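Lactate racemase (Thermoanaerobacterium thermosaccharolyticum, PDB 2YJG) catalyses the interconversion of the D- and L-isomers of lactate, using a nickel pincer cofactor derived from nicotinic acid mononucleotide. Local coordinates at residues K44-N49 against F235-V240; I51-K54 against D58-E61. All blocks are in the same frame, centred on the assembly; numbering follows the deposited sequence.

Contact 1 of 2, residues K44-N49 against F235-V240; sequences KRALEN and FILNVV
Leu47 and Phe235 are brought together by different first torsions: Leu47 sets CG anti to its carbonyl carbon (chi1 -68°), whereas Phe235 sets CG anti to its backbone N (chi1 -169°). The two side chains then meet at about a right angle, and the methyl CD2 of Leu47 arrives at the edge of the phenyl ring, near its plane, 3.9 Å from Phe235 CE1. Leu237, two residues further along the strand, points from the same face toward the helix. Its CD1 lies 4.1 Å from Ala46 CB and 4.4 Å from Leu47 CD2, so Leu47 CD2 touches both the Phe235 ring and Leu237 CD1. Helix 39-48 thus lies on one face of the mixed sheet through strand 233-241, the local axes inclined, in a broadly antiparallel sense, at 149° and approaching to 9.5 Å. Leu86 of helix 79-91 touches both Leu47 and Leu237, and Ala46 also meets Ala250 on the adjacent strand 247-253. All four residues that touch across the contact are buried and every contact between them is carbon to carbon, implying that helix and sheet are joined here by apolar burial.

Contact 2 of 2, residues I51-K54 against D58-E61; sequences IGTK and DLAE
Lys54 and Leu59 meet at a helix-loop junction on the protein surface, where the loop after helix 39-48 leads into the short helix 56-59 of the N-terminal domain. The apolar part of the contact comes from the lysine's methylene chain, bent at chi3 (-55°), which crosses the leucine side chain obliquely. Lys54 CE sits 3.4 Å from Leu59 CD2, tighter than usual for two carbons. The other branch of the leucine, CD1, approaches the Lys54 backbone O at 4.0 Å and Thr53 OG1 at 4.4 Å, so one methyl meets the lysine side chain while its twin meets the loop backbone and threonine. Nearer the main chain, the CB atoms of Lys54 and Asp58 are 4.2 Å apart. Replacing Leu59 by an alanine removes both methyls and would probably open a gap beside Lys54 CE, take a neighbour from the Phe235 ring of strand 233-241 and let the lysine chain turn more freely.

The electrostatic part is looser. Lys54 NZ stands 6.5 Å from Asp58 OD2, too far for a salt bridge, although the opposite charges may attract weakly; Asp58 OD1 instead pairs with Lys93. Hydrogen bonding is local to the loop: the Thr53 hydroxyl OG1 donates to Lys54 O over 2.7 Å, from a position tilted 27° from the carbonyl plane.

How the contacts relate
Contacts 1 and 2 have centres about 11 Å apart and meet at the Phe235 ring of contact 1, different atoms of which face different neighbours. CE1 and CZ of Phe235 belong to contact 1, while Phe235 CD2 lies 3.6 Å from Thr53 OG1 and 3.8 Å from Leu59 CD1 in contact 2. Phe235 CE2 also approaches Lys54 O at 3.8 Å. In the chain, helices 39-48 and 56-59 follow each other, and one aromatic residue of strand 233-241 touches the first helix, the loop after it and the second helix. The burial differs: contact 1 is buried, contact 2 lies at the surface. Both are away from the annotated cofactor, catalytic and magnesium sites.

Contact 1 of 2, residues K44-N49 against F235-V240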
ATOM      1  N   LYS A  44      25.404  -3.884  -3.746  1.00 18.46           N
ATOM      2  CA  LYS A  44      25.768  -4.765  -4.862  1.00 20.31           C
ATOM      3  C   LYS A  44      27.111  -5.470  -4.641  1.00 20.85           C
ATOM      4  O   LYS A  44      27.258  -6.655  -4.937  1.00 22.44           O
ATOM      5  CB  LYS A  44      25.828  -3.991  -6.173  1.00 21.31           C
ATOM      6  CG  LYS A  44      24.509  -3.570  -6.784  1.00 23.57           C
ATOM      7  CD  LYS A  44      23.960  -4.683  -7.685  1.00 29.87           C
ATOM      8  CE  LYS A  44      24.892  -5.073  -8.864  1.00 32.40           C
ATOM      9  NZ  LYS A  44      25.101  -6.605  -9.161  1.00 26.14           N
ATOM     10  N   ARG A  45      28.095  -4.751  -4.118  1.00 22.12           N
ATOM     11  CA  ARG A  45      29.384  -5.364  -3.795  1.00 23.11           C
ATOM     12  C   ARG A  45      29.195  -6.574  -2.894  1.00 21.72           C
ATOM     13  O   ARG A  45      29.768  -7.633  -3.146  1.00 21.41           O
ATOM     14  CB  ARG A  45      30.342  -4.339  -3.129  1.00 23.87           C
ATOM     15  CG  ARG A  45      31.749  -4.856  -2.787  1.00 27.83           C
ATOM     16  CD  ARG A  45      32.613  -3.828  -2.023  1.00 32.42           C
ATOM     17  NE  ARG A  45      32.044  -3.495  -0.716  1.00 38.23           N
ATOM     18  CZ  ARG A  45      32.589  -2.687   0.199  1.00 41.36           C
ATOM     19  NH1 ARG A  45      33.776  -2.114  -0.001  1.00 42.96           N
ATOM     20  NH2 ARG A  45      31.933  -2.468   1.346  1.00 41.39           N
ATOM     21  N   ALA A  46      28.398  -6.414  -1.838  1.00 20.13           N
ATOM     22  CA  ALA A  46      28.087  -7.536  -0.944  1.00 20.50           C
ATOM     23  C   ALA A  46      27.479  -8.681  -1.699  1.00 18.93           C
ATOM     24  O   ALA A  46      27.878  -9.820  -1.540  1.00 19.72           O
ATOM     25  CB  ALA A  46      27.102  -7.100   0.163  1.00 19.32           C
ATOM     26  N   LEU A  47      26.421  -8.388  -2.453  1.00 19.89           N
ATOM     27  CA  LEU A  47      25.723  -9.414  -3.207  1.00 19.33           C
ATOM     28  C   LEU A  47      26.670 -10.092  -4.224  1.00 20.80           C
ATOM     29  O   LEU A  47      26.601 -11.311  -4.427  1.00 19.72           O
ATOM     30  CB  LEU A  47      24.501  -8.836  -3.921  1.00 19.82           C
ATOM     31  CG  LEU A  47      23.355  -8.369  -2.983  1.00 19.14           C
ATOM     32  CD1 LEU A  47      22.298  -7.602  -3.835  1.00 18.77           C
ATOM     33  CD2 LEU A  47      22.746  -9.516  -2.166  1.00 11.32           C
ATOM     34  N   GLU A  48      27.555  -9.304  -4.828  1.00 22.12           N
ATOM     35  CA  GLU A  48      28.469  -9.864  -5.827  1.00 23.25           C
ATOM     36  C   GLU A  48      29.637 -10.688  -5.190  1.00 24.17           C
ATOM     37  O   GLU A  48      30.360 -11.405  -5.888  1.00 25.02           O
ATOM     38  CB  GLU A  48      29.003  -8.746  -6.701  1.00 25.02           C
ATOM     39  CG  GLU A  48      27.997  -8.051  -7.713  1.00 25.85           C
ATOM     40  CD  GLU A  48      28.506  -6.700  -8.238  1.00 31.79           C
ATOM     41  OE1 GLU A  48      29.726  -6.402  -8.170  1.00 34.64           O
ATOM     42  OE2 GLU A  48      27.700  -5.906  -8.736  1.00 34.48           O
ATOM     43  N   ASN A  49      29.779 -10.639  -3.852  1.00 22.66           N
ATOM     44  CA  ASN A  49      30.908 -11.221  -3.127  1.00 23.36           C
ATOM     45  C   ASN A  49      30.356 -11.902  -1.870  1.00 22.76           C
ATOM     46  O   ASN A  49      30.672 -11.474  -0.704  1.00 22.77           O
ATOM     47  CB  ASN A  49      31.911 -10.119  -2.785  1.00 23.25           C
ATOM     48  CG  ASN A  49      32.566  -9.515  -4.050  1.00 26.58           C
ATOM     49  OD1 ASN A  49      33.501 -10.101  -4.598  1.00 27.95           O
ATOM     50  ND2 ASN A  49      32.083  -8.341  -4.496  1.00 22.63           N
ATOM     51  N   PHE A 235      20.395 -17.659   2.692  1.00 18.11           N
ATOM     52  CA  PHE A 235      21.126 -16.459   2.282  1.00 17.01           C
ATOM     53  C   PHE A 235      20.575 -15.262   3.077  1.00 17.76           C
ATOM     54  O   PHE A 235      19.341 -15.148   3.260  1.00 16.39           O
ATOM     55  CB  PHE A 235      20.923 -16.226   0.778  1.00 16.76           C
ATOM     56  CG  PHE A 235      21.808 -15.192   0.177  1.00 15.89           C
ATOM     57  CD1 PHE A 235      21.438 -13.853   0.152  1.00 15.64           C
ATOM     58  CD2 PHE A 235      22.992 -15.556  -0.441  1.00 16.95           C
ATOM     59  CE1 PHE A 235      22.262 -12.923  -0.436  1.00 14.38           C
ATOM     60  CE2 PHE A 235      23.779 -14.648  -1.012  1.00 18.90           C
ATOM     61  CZ  PHE A 235      23.403 -13.337  -1.048  1.00 16.76           C
ATOM     62  N   ILE A 236      21.502 -14.393   3.509  1.00 16.10           N
ATOM     63  CA  ILE A 236      21.161 -13.096   4.099  1.00 14.44           C
ATOM     64  C   ILE A 236      21.871 -11.910   3.401  1.00 13.85           C
ATOM     65  O   ILE A 236      22.926 -12.089   2.716  1.00 15.31           O
ATOM     66  CB  ILE A 236      21.429 -13.082   5.611  1.00 14.10           C
ATOM     67  CG1 ILE A 236      22.934 -12.981   5.904  1.00 14.88           C
ATOM     68  CG2 ILE A 236      20.724 -14.307   6.316  1.00 15.60           C
ATOM     69  CD1 ILE A 236      23.246 -12.685   7.427  1.00 14.03           C
ATOM     70  N   LEU A 237      21.277 -10.720   3.516  1.00 12.45           N
ATOM     71  CA  LEU A 237      21.949  -9.453   3.163  1.00 13.12           C
ATOM     72  C   LEU A 237      21.733  -8.665   4.425  1.00 13.81           C
ATOM     73  O   LEU A 237      20.586  -8.427   4.816  1.00 14.88           O
ATOM     74  CB  LEU A 237      21.316  -8.760   1.959  1.00 12.16           C
ATOM     75  CG  LEU A 237      21.694  -7.283   1.812  1.00 16.45           C
ATOM     76  CD1 LEU A 237      23.187  -7.169   1.490  1.00 12.42           C
ATOM     77  CD2 LEU A 237      20.850  -6.488   0.843  1.00 18.57           C
ATOM     78  N   ASN A 238      22.805  -8.338   5.119  1.00 13.87           N
ATOM     79  CA  ASN A 238      22.686  -7.453   6.308  1.00 14.67           C
ATOM     80  C   ASN A 238      23.537  -6.192   6.114  1.00 14.62           C
ATOM     81  O   ASN A 238      24.689  -6.299   5.729  1.00 15.81           O
ATOM     82  CB  ASN A 238      23.167  -8.159   7.573  1.00 15.44           C
ATOM     83  CG  ASN A 238      22.154  -9.090   8.186  1.00 16.88           C
ATOM     84  OD1 ASN A 238      21.074  -9.383   7.643  1.00 19.35           O
ATOM     85  ND2 ASN A 238      22.518  -9.587   9.331  1.00 10.69           N
ATOM     86  N   VAL A 239      22.966  -5.031   6.383  1.00 14.58           N
ATOM     87  CA  VAL A 239      23.647  -3.775   6.273  1.00 14.89           C
ATOM     88  C   VAL A 239      24.097  -3.270   7.648  1.00 14.75           C
ATOM     89  O   VAL A 239      23.644  -3.726   8.701  1.00 15.27           O
ATOM     90  CB  VAL A 239      22.813  -2.708   5.548  1.00 14.24           C
ATOM     91  CG1 VAL A 239      22.634  -3.030   4.043  1.00 15.20           C
ATOM     92  CG2 VAL A 239      21.467  -2.444   6.225  1.00 13.61           C
ATOM     93  N   VAL A 240      25.058  -2.372   7.595  1.00 15.21           N
ATOM     94  CA  VAL A 240      25.478  -1.606   8.743  1.00 14.62           C
ATOM     95  C   VAL A 240      25.179  -0.176   8.342  1.00 15.57           C
ATOM     96  O   VAL A 240      25.539   0.270   7.262  1.00 14.66           O
ATOM     97  CB  VAL A 240      26.906  -1.810   9.068  1.00 14.45           C
ATOM     98  CG1 VAL A 240      27.293  -0.873  10.209  1.00 14.88           C
ATOM     99  CG2 VAL A 240      27.180  -3.299   9.444  1.00  9.92           C
TER

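Contact 2 of 2, residues I51-K54 against D58-E61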
ATOM      1  N   ILE A  51      29.633 -14.298   1.222  1.00 20.47           N
ATOM      2  CA  ILE A  51      30.486 -14.951   2.191  1.00 21.21           C
ATOM      3  C   ILE A  51      29.941 -16.333   2.516  1.00 22.09           C
ATOM      4  O   ILE A  51      28.931 -16.471   3.203  1.00 23.71           O
ATOM      5  CB  ILE A  51      30.601 -14.109   3.492  1.00 20.38           C
ATOM      6  CG1 ILE A  51      31.240 -12.743   3.202  1.00 20.19           C
ATOM      7  CG2 ILE A  51      31.352 -14.883   4.562  1.00 20.92           C
ATOM      8  CD1 ILE A  51      30.662 -11.594   4.117  1.00 18.33           C
ATOM      9  N   GLY A  52      30.598 -17.398   2.046  1.00 22.63           N
ATOM     10  CA  GLY A  52      30.199 -18.735   2.510  1.00 22.81           C
ATOM     11  C   GLY A  52      29.088 -19.436   1.707  1.00 24.11           C
ATOM     12  O   GLY A  52      28.641 -20.499   2.101  1.00 26.92           O
ATOM     13  N   THR A  53      28.635 -18.813   0.627  1.00 24.51           N
ATOM     14  CA  THR A  53      27.638 -19.378  -0.314  1.00 24.70           C
ATOM     15  C   THR A  53      27.846 -18.913  -1.722  1.00 23.96           C
ATOM     16  O   THR A  53      28.591 -17.981  -1.997  1.00 23.61           O
ATOM     17  CB  THR A  53      26.142 -18.979   0.001  1.00 24.50           C
ATOM     18  OG1 THR A  53      25.929 -17.566  -0.232  1.00 23.10           O
ATOM     19  CG2 THR A  53      25.778 -19.339   1.360  1.00 25.08           C
ATOM     20  N   LYS A  54      27.147 -19.587  -2.638  1.00 24.28           N
ATOM     21  CA  LYS A  54      26.989 -19.102  -3.978  1.00 24.75           C
ATOM     22  C   LYS A  54      26.243 -17.763  -3.938  1.00 23.79           C
ATOM     23  O   LYS A  54      25.581 -17.422  -2.925  1.00 23.28           O
ATOM     24  CB  LYS A  54      26.164 -20.109  -4.813  1.00 25.93           C
ATOM     25  CG  LYS A  54      26.787 -21.524  -4.937  1.00 29.86           C
ATOM     26  CD  LYS A  54      25.927 -22.478  -5.836  1.00 33.75           C
ATOM     27  CE  LYS A  54      24.463 -22.581  -5.365  1.00 35.64           C
ATOM     28  NZ  LYS A  54      23.606 -23.549  -6.122  1.00 36.56           N
ATOM     29  N   ASP A  58      22.360 -17.549  -8.289  1.00 20.91           N
ATOM     30  CA  ASP A  58      22.565 -18.986  -8.500  1.00 21.73           C
ATOM     31  C   ASP A  58      21.729 -19.827  -7.586  1.00 22.46           C
ATOM     32  O   ASP A  58      21.140 -20.826  -8.007  1.00 21.95           O
ATOM     33  CB  ASP A  58      24.046 -19.325  -8.363  1.00 22.74           C
ATOM     34  CG  ASP A  58      24.861 -18.727  -9.477  1.00 26.23           C
ATOM     35  OD1 ASP A  58      24.325 -18.599 -10.588  1.00 29.60           O
ATOM     36  OD2 ASP A  58      26.048 -18.373  -9.240  1.00 35.82           O
ATOM     37  N   LEU A  59      21.613 -19.412  -6.329  1.00 21.58           N
ATOM     38  CA  LEU A  59      20.726 -20.110  -5.424  1.00 21.39           C
ATOM     39  C   LEU A  59      19.247 -20.089  -5.819  1.00 21.68           C
ATOM     40  O   LEU A  59      18.496 -21.042  -5.517  1.00 21.75           O
ATOM     41  CB  LEU A  59      20.833 -19.481  -4.025  1.00 22.11           C
ATOM     42  CG  LEU A  59      22.121 -19.692  -3.256  1.00 23.56           C
ATOM     43  CD1 LEU A  59      22.037 -18.943  -1.884  1.00 20.41           C
ATOM     44  CD2 LEU A  59      22.455 -21.182  -3.013  1.00 26.19           C
ATOM     45  N   ALA A  60      18.828 -18.981  -6.451  1.00 19.90           N
ATOM     46  CA  ALA A  60      17.437 -18.745  -6.818  1.00 19.94           C
ATOM     47  C   ALA A  60      17.064 -19.384  -8.176  1.00 21.16           C
ATOM     48  O   ALA A  60      15.891 -19.440  -8.554  1.00 20.82           O
ATOM     49  CB  ALA A  60      17.216 -17.237  -6.933  1.00 18.68           C
ATOM     50  N   GLU A  61      18.067 -19.745  -8.950  1.00 22.55           N
ATOM     51  CA  GLU A  61      17.819 -20.363 -10.260  1.00 23.56           C
ATOM     52  C   GLU A  61      16.999 -21.647 -10.130  1.00 24.47           C
ATOM     53  O   GLU A  61      17.350 -22.551  -9.344  1.00 25.36           O
ATOM     54  CB  GLU A  61      19.158 -20.636 -10.967  1.00 24.04           C
ATOM     55  CG  GLU A  61      19.037 -21.039 -12.444  1.00 26.33           C
ATOM     56  CD  GLU A  61      20.339 -21.119 -13.182  1.00 31.05           C
ATOM     57  OE1 GLU A  61      21.402 -21.312 -12.554  1.00 36.13           O
ATOM     58  OE2 GLU A  61      20.304 -21.000 -14.414  1.00 32.74           O
TER